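Local coordinates for protein glycoside hydrolase, GH17 family (Formosa sp. Hel1_33_131, PDB 6FCG) that probably hydrolyses internal beta-1,3-glucosidic bonds of laminarin, the storage glucan of marine microalgae, as an endo-acting laminarinase, at residues P182-Q193 and V225-D236. Residues are numbered along the deposited sequence; the frame is centred on the assembly and turned at random.
Sequences PAVILKWVNHLQ and VEDLTKLIEAVD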
loop_
_atom_site.group_PDB
_atom_site.type_symbol
_atom_site.label_atom_id
_atom_site.label_comp_id
_atom_site.label_asym_id
_atom_site.label_seq_id
_atom_site.Cartn_x
_atom_site.Cartn_y
_atom_site.Cartn_z
ATOM N N PRO A 182 16.400 -26.832 27.847
ATOM C CA PRO A 182 15.989 -28.197 28.110
ATOM C C PRO A 182 16.465 -28.754 29.457
ATOM O O PRO A 182 15.819 -29.633 29.982
ATOM C CB PRO A 182 16.563 -28.979 26.929
ATOM C CG PRO A 182 17.578 -28.092 26.299
ATOM C CD PRO A 182 17.109 -26.705 26.565
ATOM N N ALA A 183 17.564 -28.232 30.007
ATOM C CA ALA A 183 18.023 -28.637 31.337
ATOM C C ALA A 183 16.942 -28.484 32.398
ATOM O O ALA A 183 16.849 -29.322 33.321
ATOM C CB ALA A 183 19.271 -27.862 31.758
ATOM N N VAL A 184 16.155 -27.425 32.297
ATOM C CA VAL A 184 15.085 -27.203 33.287
ATOM C C VAL A 184 13.899 -28.209 33.094
ATOM O O VAL A 184 13.418 -28.764 34.066
ATOM C CB VAL A 184 14.749 -25.698 33.629
ATOM C CG1 VAL A 184 15.745 -24.696 33.043
ATOM C CG2 VAL A 184 13.354 -25.404 33.174
ATOM N N ILE A 185 13.518 -28.539 31.876
ATOM C CA ILE A 185 12.527 -29.605 31.706
ATOM C C ILE A 185 13.050 -30.968 32.216
ATOM O O ILE A 185 12.327 -31.674 32.918
ATOM C CB ILE A 185 12.065 -29.742 30.257
ATOM C CG1 ILE A 185 11.605 -28.399 29.696
ATOM C CG2 ILE A 185 10.980 -30.809 30.141
ATOM C CD1 ILE A 185 10.601 -27.617 30.518
ATOM N N LEU A 186 14.301 -31.301 31.874
ATOM C CA LEU A 186 14.970 -32.511 32.325
ATOM C C LEU A 186 14.979 -32.637 33.839
ATOM O O LEU A 186 14.675 -33.689 34.394
ATOM C CB LEU A 186 16.410 -32.524 31.817
ATOM C CG LEU A 186 17.327 -33.698 32.237
ATOM C CD1 LEU A 186 16.818 -35.023 31.691
ATOM C CD2 LEU A 186 18.747 -33.439 31.757
ATOM N N LYS A 187 15.320 -31.551 34.505
ATOM C CA LYS A 187 15.306 -31.501 35.962
ATOM C C LYS A 187 13.979 -32.002 36.542
ATOM O O LYS A 187 13.949 -32.866 37.408
ATOM C CB LYS A 187 15.580 -30.079 36.423
ATOM C CG LYS A 187 15.709 -29.914 37.918
ATOM C CD LYS A 187 15.536 -28.453 38.318
ATOM C CE LYS A 187 15.449 -28.331 39.822
ATOM N NZ LYS A 187 15.183 -26.913 40.199
ATOM N N TRP A 188 12.878 -31.439 36.067
ATOM C CA TRP A 188 11.564 -31.776 36.607
ATOM C C TRP A 188 11.045 -33.116 36.114
ATOM O O TRP A 188 10.361 -33.818 36.845
ATOM C CB TRP A 188 10.564 -30.642 36.356
ATOM C CG TRP A 188 10.926 -29.416 37.108
ATOM C CD1 TRP A 188 11.312 -28.230 36.586
ATOM C CD2 TRP A 188 11.010 -29.284 38.521
ATOM N NE1 TRP A 188 11.600 -27.344 37.590
ATOM C CE2 TRP A 188 11.423 -27.969 38.792
ATOM C CE3 TRP A 188 10.770 -30.161 39.593
ATOM C CZ2 TRP A 188 11.591 -27.494 40.077
ATOM C CZ3 TRP A 188 10.933 -29.696 40.877
ATOM C CH2 TRP A 188 11.347 -28.361 41.113
ATOM N N VAL A 189 11.342 -33.481 34.880
ATOM C CA VAL A 189 10.981 -34.816 34.444
ATOM C C VAL A 189 11.683 -35.807 35.375
ATOM O O VAL A 189 11.075 -36.767 35.807
ATOM C CB VAL A 189 11.345 -35.054 32.961
ATOM C CG1 VAL A 189 11.275 -36.528 32.581
ATOM C CG2 VAL A 189 10.408 -34.261 32.072
ATOM N N ASN A 190 12.974 -35.594 35.634
ATOM C CA ASN A 190 13.746 -36.520 36.459
ATOM C C ASN A 190 13.196 -36.569 37.872
ATOM O O ASN A 190 13.147 -37.633 38.469
ATOM C CB ASN A 190 15.250 -36.168 36.467
ATOM C CG ASN A 190 15.998 -36.718 35.238
ATOM O OD1 ASN A 190 15.549 -37.660 34.570
ATOM N ND2 ASN A 190 17.161 -36.154 34.961
ATOM N N HIS A 191 12.792 -35.419 38.395
ATOM C CA HIS A 191 12.151 -35.347 39.700
ATOM C C HIS A 191 10.919 -36.257 39.767
ATOM O O HIS A 191 10.749 -37.011 40.723
ATOM C CB HIS A 191 11.749 -33.903 39.973
ATOM C CG HIS A 191 10.957 -33.696 41.231
ATOM N ND1 HIS A 191 11.533 -33.469 42.462
ATOM C CD2 HIS A 191 9.620 -33.613 41.424
ATOM C CE1 HIS A 191 10.583 -33.290 43.368
ATOM N NE2 HIS A 191 9.414 -33.369 42.763
ATOM N N LEU A 192 10.084 -36.180 38.732
ATOM C CA LEU A 192 8.867 -36.985 38.644
ATOM C C LEU A 192 9.151 -38.480 38.443
ATOM O O LEU A 192 8.484 -39.312 39.054
ATOM C CB LEU A 192 7.941 -36.457 37.536
ATOM C CG LEU A 192 7.281 -35.083 37.749
ATOM C CD1 LEU A 192 6.484 -34.693 36.521
ATOM C CD2 LEU A 192 6.367 -35.047 38.952
ATOM N N GLN A 193 10.134 -38.819 37.612
ATOM C CA GLN A 193 10.554 -40.222 37.457
ATOM C C GLN A 193 11.120 -40.822 38.759
ATOM O O GLN A 193 10.910 -42.006 39.029
ATOM C CB GLN A 193 11.597 -40.383 36.346
ATOM C CG GLN A 193 11.157 -40.041 34.922
ATOM C CD GLN A 193 9.998 -40.868 34.401
ATOM O OE1 GLN A 193 9.407 -41.643 35.140
ATOM N NE2 GLN A 193 9.700 -40.744 33.115
ATOM N N VAL A 225 21.286 -30.376 21.506
ATOM C CA VAL A 225 22.264 -30.245 22.587
ATOM C C VAL A 225 22.177 -31.485 23.487
ATOM O O VAL A 225 21.191 -32.246 23.454
ATOM C CB VAL A 225 22.107 -28.900 23.370
ATOM C CG1 VAL A 225 22.178 -27.709 22.415
ATOM C CG2 VAL A 225 20.809 -28.812 24.160
ATOM N N GLU A 226 23.220 -31.704 24.266
ATOM C CA GLU A 226 23.268 -32.833 25.185
ATOM C C GLU A 226 22.024 -32.925 26.097
ATOM O O GLU A 226 21.445 -34.017 26.216
ATOM C CB GLU A 226 24.576 -32.728 25.995
ATOM C CG GLU A 226 24.797 -33.645 27.232
ATOM C CD GLU A 226 25.774 -34.802 27.050
ATOM O OE1 GLU A 226 26.357 -34.987 25.959
ATOM O OE2 GLU A 226 25.946 -35.556 28.038
ATOM N N ASP A 227 21.608 -31.802 26.706
ATOM C CA ASP A 227 20.449 -31.819 27.619
ATOM C C ASP A 227 19.153 -32.324 26.977
ATOM O O ASP A 227 18.377 -33.003 27.634
ATOM C CB ASP A 227 20.239 -30.469 28.296
ATOM C CG ASP A 227 21.299 -30.171 29.360
ATOM O OD1 ASP A 227 21.799 -31.113 30.007
ATOM O OD2 ASP A 227 21.641 -28.991 29.559
ATOM N N LEU A 228 18.947 -32.042 25.694
ATOM C CA LEU A 228 17.793 -32.573 24.956
ATOM C C LEU A 228 17.864 -34.069 24.782
ATOM O O LEU A 228 16.865 -34.742 24.905
ATOM C CB LEU A 228 17.651 -31.931 23.571
ATOM C CG LEU A 228 16.561 -32.521 22.676
ATOM C CD1 LEU A 228 15.180 -32.344 23.284
ATOM C CD2 LEU A 228 16.575 -31.867 21.307
ATOM N N THR A 229 19.043 -34.586 24.461
ATOM C CA THR A 229 19.228 -36.049 24.357
ATOM C C THR A 229 18.832 -36.728 25.687
ATOM O O THR A 229 18.114 -37.721 25.665
ATOM C CB THR A 229 20.662 -36.434 23.887
ATOM O OG1 THR A 229 20.850 -35.984 22.534
ATOM C CG2 THR A 229 20.885 -37.925 23.934
ATOM N N LYS A 230 19.274 -36.177 26.812
ATOM C CA LYS A 230 18.960 -36.730 28.124
ATOM C C LYS A 230 17.468 -36.643 28.432
ATOM O O LYS A 230 16.917 -37.560 29.061
ATOM C CB LYS A 230 19.738 -36.026 29.253
ATOM C CG LYS A 230 21.246 -36.153 29.137
ATOM C CD LYS A 230 21.960 -35.940 30.454
ATOM C CE LYS A 230 23.435 -35.741 30.172
ATOM N NZ LYS A 230 23.803 -34.369 30.471
ATOM N N LEU A 231 16.832 -35.546 28.008
ATOM C CA LEU A 231 15.399 -35.393 28.171
ATOM C C LEU A 231 14.621 -36.427 27.380
ATOM O O LEU A 231 13.663 -37.008 27.879
ATOM C CB LEU A 231 14.953 -33.994 27.738
ATOM C CG LEU A 231 13.446 -33.725 27.821
ATOM C CD1 LEU A 231 12.952 -33.799 29.256
ATOM C CD2 LEU A 231 13.141 -32.366 27.243
ATOM N N ILE A 232 15.036 -36.655 26.140
ATOM C CA ILE A 232 14.436 -37.695 25.308
ATOM C C ILE A 232 14.575 -39.081 25.953
ATOM O O ILE A 232 13.650 -39.875 25.837
ATOM C CB ILE A 232 15.009 -37.687 23.883
ATOM C CG1 ILE A 232 14.539 -36.432 23.147
ATOM C CG2 ILE A 232 14.570 -38.914 23.100
ATOM C CD1 ILE A 232 15.410 -36.036 21.981
ATOM N N GLU A 233 15.708 -39.361 26.618
ATOM C CA GLU A 233 15.878 -40.588 27.434
ATOM C C GLU A 233 14.960 -40.629 28.636
ATOM O O GLU A 233 14.437 -41.666 28.943
ATOM C CB GLU A 233 17.338 -40.801 27.967
ATOM C CG GLU A 233 18.364 -41.404 26.930
ATOM C CD GLU A 233 18.123 -42.859 26.491
ATOM O OE1 GLU A 233 17.038 -43.431 26.665
ATOM O OE2 GLU A 233 19.033 -43.436 25.860
ATOM N N ALA A 234 14.792 -39.513 29.332
ATOM C CA ALA A 234 14.070 -39.501 30.607
ATOM C C ALA A 234 12.560 -39.616 30.478
ATOM O O ALA A 234 11.935 -40.231 31.336
ATOM C CB ALA A 234 14.419 -38.254 31.402
ATOM N N VAL A 235 11.966 -39.041 29.431
ATOM C CA VAL A 235 10.489 -39.072 29.272
ATOM C C VAL A 235 9.972 -40.458 28.908
ATOM O O VAL A 235 10.713 -41.271 28.369
ATOM C CB VAL A 235 9.952 -38.054 28.217
ATOM C CG1 VAL A 235 10.243 -36.639 28.657
ATOM C CG2 VAL A 235 10.487 -38.310 26.818
ATOM N N ASP A 236 8.717 -40.736 29.223
ATOM C CA ASP A 236 8.101 -42.007 28.800
ATOM C C ASP A 236 7.688 -41.935 27.343
ATOM O O ASP A 236 7.736 -42.950 26.642
ATOM C CB ASP A 236 6.928 -42.373 29.694
ATOM C CG ASP A 236 7.367 -42.710 31.111
ATOM O OD1 ASP A 236 7.985 -43.768 31.300
ATOM O OD2 ASP A 236 7.073 -41.925 32.062
HETATM O O HOH W 1 19.896 -26.678 29.049
#
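Pro182 sets its CG against Val225 and Asp227 at the start of the partner helix: Pro182 CG lies 3.9 Å from Val225 CG2, and the pyrrolidine crosses both side chains at about a right angle. One residue on, a water bridges the helices, accepting from the backbone N of Ala183 and donating to OD2 of Asp227. That aspartate also belongs to a charged cluster on its own helix, where Lys230 pairs with Glu226 and, at longer range, with Asp227. Ile185 reaches the partner through CG2, 3.7 Å from Leu231 CD1, while its far end leads away from the partner helix; the side chain also touches Met171 and Ser209. Leu186 is a knob in a hole formed by Asp227, Lys230, Leu231 and Ala234. With CG anti to the backbone N (chi1 177°), Leu186 brings CD1 to 3.7 Å from Lys230 O and lays CD2 against the CB of that lysine.

The segment axes approach to 8.6 Å, and their N-to-C directions are inclined by 27°. Strands 206-212 and 238-241, parallel neighbours in the sheet, follow helices 182-197 and 226-234 respectively, so the pair fits adjacent outer helices of the TIM barrel expected for family 17.

Val189 divides its methyls, CG2 meeting Leu231 CD1 and CG1 packing 3.8 Å from Ala234 CB. At Gln193, a bend at chi2 (-60°) accompanies a two-acceptor grip by NE2 where the partner helix ends. Gln193 NE2 donates to Ala234 O at 2.9 Å, in the carbonyl plane, and to Asp236 OD2 at 3.1 Å, the latter straighter but from above the carboxylate plane. The same OD2 also accepts from Ile207 N and pairs with Lys196, tying this corner to strand 206-212.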